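Local coordinates for protein dihydropteroate synthase (Xanthomonas albilineans, PDB 6OFW) that probably condenses para-aminobenzoate with 6-hydroxymethyl-7,8-dihydropterin diphosphate to form 7,8-dihydropteroate, a step of folate biosynthesis, at residues 98-103 and 117-122. Numbering follows the deposited sequence.
Sequences LSVDTF and GMINDV. With 22D (4-{[(2-amino-4-oxo-3,4-dihydropteridin-6-yl)methyl]amino}benzoic acid), chain E.
V100 donates its N-H to M118 O and accepts N120 N at its own O, a bond of 2.7 Å that is almost straight at 170°. T102 N then reaches N120 O, and at the start of the pairing L98 O accepts G117 N and, weakly, M118 N. At the C-terminal ends of the strands two waters carry on the link: one joins D101 OD1, N120 O and V122 N, the other F103 O and D121 OD2.

On one face V100 and I119 lie side by side, CG1 to CG1 4.1 Å, over helices 105-114 and 130-137. The opposite face, with S99, M118, D101 and N120, is more polar. S99 OG sits 3.2 Å from N120 CB and is hydrogen-bonded to D61.

CG anti to the backbone N (chi1 175°) carries the amide of N120 off the sheet to the pterin of the bound ligand, which it meets twice: OD1 accepts N2 at 2.7 Å and ND2 donates to N1 at 2.9 Å. D61 also accepts from ND2, which helps fix which way round the amide lies. D101 OD2 lies 2.8 Å from the ligand's N8.

Strand 98-101, helix 105-114 and strand 118-121 form a beta-alpha-beta unit of the TIM barrel, the C-terminal ends of its strands lining the pterin pocket.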
loop_
_atom_site.group_PDB
_atom_site.type_symbol
_atom_site.label_atom_id
_atom_site.label_comp_id
_atom_site.label_asym_id
_atom_site.label_seq_id
_atom_site.Cartn_x
_atom_site.Cartn_y
_atom_site.Cartn_z
ATOM N N LEU B 98 21.204 1.466 14.760
ATOM C CA LEU B 98 21.767 0.641 13.711
ATOM C C LEU B 98 21.708 -0.811 14.100
ATOM O O LEU B 98 22.074 -1.189 15.203
ATOM C CB LEU B 98 23.217 1.068 13.351
ATOM C CG LEU B 98 23.488 2.553 13.015
ATOM C CD1 LEU B 98 24.956 2.771 12.693
ATOM C CD2 LEU B 98 22.663 3.019 11.793
ATOM N N SER B 99 21.183 -1.625 13.216
ATOM C CA SER B 99 21.100 -3.050 13.427
ATOM C C SER B 99 22.148 -3.726 12.570
ATOM O O SER B 99 22.409 -3.287 11.457
ATOM C CB SER B 99 19.721 -3.556 13.026
ATOM O OG SER B 99 19.703 -4.974 13.004
ATOM N N VAL B 100 22.724 -4.816 13.074
ATOM C CA VAL B 100 23.651 -5.621 12.290
ATOM C C VAL B 100 22.967 -6.929 11.957
ATOM O O VAL B 100 22.475 -7.643 12.842
ATOM C CB VAL B 100 25.071 -5.762 12.889
ATOM C CG1 VAL B 100 25.045 -6.446 14.249
ATOM C CG2 VAL B 100 26.007 -6.470 11.922
ATOM N N ASP B 101 22.878 -7.218 10.678
ATOM C CA ASP B 101 22.233 -8.434 10.207
ATOM C C ASP B 101 23.309 -9.506 10.086
ATOM O O ASP B 101 24.035 -9.553 9.082
ATOM C CB ASP B 101 21.547 -8.176 8.869
ATOM C CG ASP B 101 20.564 -9.237 8.414
ATOM O OD1 ASP B 101 20.763 -10.411 8.747
ATOM O OD2 ASP B 101 19.607 -8.887 7.705
ATOM N N THR B 102 23.448 -10.337 11.134
ATOM C CA THR B 102 24.467 -11.394 11.186
ATOM C C THR B 102 24.063 -12.505 12.125
ATOM O O THR B 102 23.302 -12.254 13.063
ATOM C CB THR B 102 25.845 -10.804 11.582
ATOM O OG1 THR B 102 26.858 -11.799 11.399
ATOM C CG2 THR B 102 25.885 -10.228 13.011
ATOM N N PHE B 103 24.562 -13.736 11.863
ATOM C CA PHE B 103 24.359 -14.895 12.730
ATOM C C PHE B 103 25.678 -15.263 13.436
ATOM O O PHE B 103 25.682 -16.132 14.298
ATOM C CB PHE B 103 23.782 -16.104 11.961
ATOM C CG PHE B 103 24.590 -16.655 10.815
ATOM C CD1 PHE B 103 25.593 -17.601 11.038
ATOM C CD2 PHE B 103 24.280 -16.319 9.502
ATOM C CE1 PHE B 103 26.318 -18.148 9.966
ATOM C CE2 PHE B 103 24.992 -16.881 8.431
ATOM C CZ PHE B 103 26.020 -17.770 8.673
ATOM N N GLY B 117 23.653 -0.939 17.410
ATOM C CA GLY B 117 22.784 -0.936 18.578
ATOM C C GLY B 117 21.794 -2.068 18.667
ATOM O O GLY B 117 21.048 -2.153 19.645
ATOM N N MET B 118 21.777 -2.969 17.678
ATOM C CA MET B 118 20.838 -4.088 17.668
ATOM C C MET B 118 21.439 -5.206 16.845
ATOM O O MET B 118 22.186 -4.943 15.898
ATOM C CB MET B 118 19.496 -3.609 17.033
ATOM C CG MET B 118 18.464 -4.717 16.757
ATOM S SD MET B 118 16.935 -4.129 15.957
ATOM C CE MET B 118 16.340 -3.049 17.183
ATOM N N ILE B 119 21.083 -6.444 17.172
ATOM C CA ILE B 119 21.521 -7.618 16.416
ATOM C C ILE B 119 20.299 -8.235 15.759
ATOM O O ILE B 119 19.312 -8.569 16.432
ATOM C CB ILE B 119 22.298 -8.654 17.286
ATOM C CG1 ILE B 119 23.628 -8.043 17.798
ATOM C CG2 ILE B 119 22.578 -9.946 16.483
ATOM C CD1 ILE B 119 24.104 -8.602 19.067
ATOM N N ASN B 120 20.359 -8.372 14.435
ATOM C CA ASN B 120 19.278 -8.975 13.686
ATOM C C ASN B 120 19.767 -10.357 13.281
ATOM O O ASN B 120 20.584 -10.478 12.369
ATOM C CB ASN B 120 18.886 -8.075 12.492
ATOM C CG ASN B 120 17.857 -8.702 11.611
ATOM O OD1 ASN B 120 17.089 -9.524 12.060
ATOM N ND2 ASN B 120 17.880 -8.369 10.340
ATOM N N ASP B 121 19.316 -11.395 13.982
ATOM C CA ASP B 121 19.841 -12.736 13.739
ATOM C C ASP B 121 18.885 -13.717 13.050
ATOM O O ASP B 121 17.978 -14.269 13.680
ATOM C CB ASP B 121 20.375 -13.336 15.064
ATOM C CG ASP B 121 21.185 -14.619 14.918
ATOM O OD1 ASP B 121 21.351 -15.107 13.768
ATOM O OD2 ASP B 121 21.652 -15.136 15.944
ATOM N N VAL B 122 19.188 -14.042 11.779
ATOM C CA VAL B 122 18.409 -15.035 11.008
ATOM C C VAL B 122 18.413 -16.428 11.669
ATOM O O VAL B 122 17.520 -17.225 11.411
ATOM C CB VAL B 122 18.818 -15.144 9.507
ATOM C CG1 VAL B 122 18.535 -13.845 8.756
ATOM C CG2 VAL B 122 20.281 -15.591 9.332
HETATM C C7 22D E . 17.712 -10.901 5.378
HETATM N N8 22D E . 17.545 -10.543 6.777
HETATM C C8A 22D E . 16.335 -10.555 7.374
HETATM N N1 22D E . 16.257 -10.180 8.681
HETATM C C2 22D E . 15.072 -10.327 9.274
HETATM N N2 22D E . 14.962 -10.101 10.581
HETATM N N3 22D E . 13.937 -10.718 8.619
HETATM C C4 22D E . 13.863 -11.024 7.277
HETATM O O4 22D E . 12.788 -11.321 6.774
HETATM C C4A 22D E . 15.152 -10.941 6.602
HETATM N N5 22D E . 15.242 -11.218 5.251
HETATM C C6 22D E . 16.397 -11.212 4.702
HETATM C C9 22D E . 16.566 -11.591 3.255
HETATM N N10 22D E . 15.890 -12.862 3.086
HETATM C CBX 22D E . 15.322 -13.310 1.916
HETATM C CAR 22D E . 14.611 -14.509 1.915
HETATM C CAT 22D E . 13.860 -14.872 0.812
HETATM C CAQ 22D E . 15.357 -12.536 0.759
HETATM C CAS 22D E . 14.624 -12.911 -0.351
HETATM C CBY 22D E . 13.835 -14.063 -0.327
HETATM C CBV 22D E . 12.868 -14.315 -1.417
HETATM O OAJ 22D E . 12.002 -15.262 -1.183
HETATM O OXT 22D E . 12.906 -13.677 -2.453
HETATM O O HOH W 1 21.351 -12.423 10.459
HETATM O O HOH W 2 23.344 -17.237 15.625
#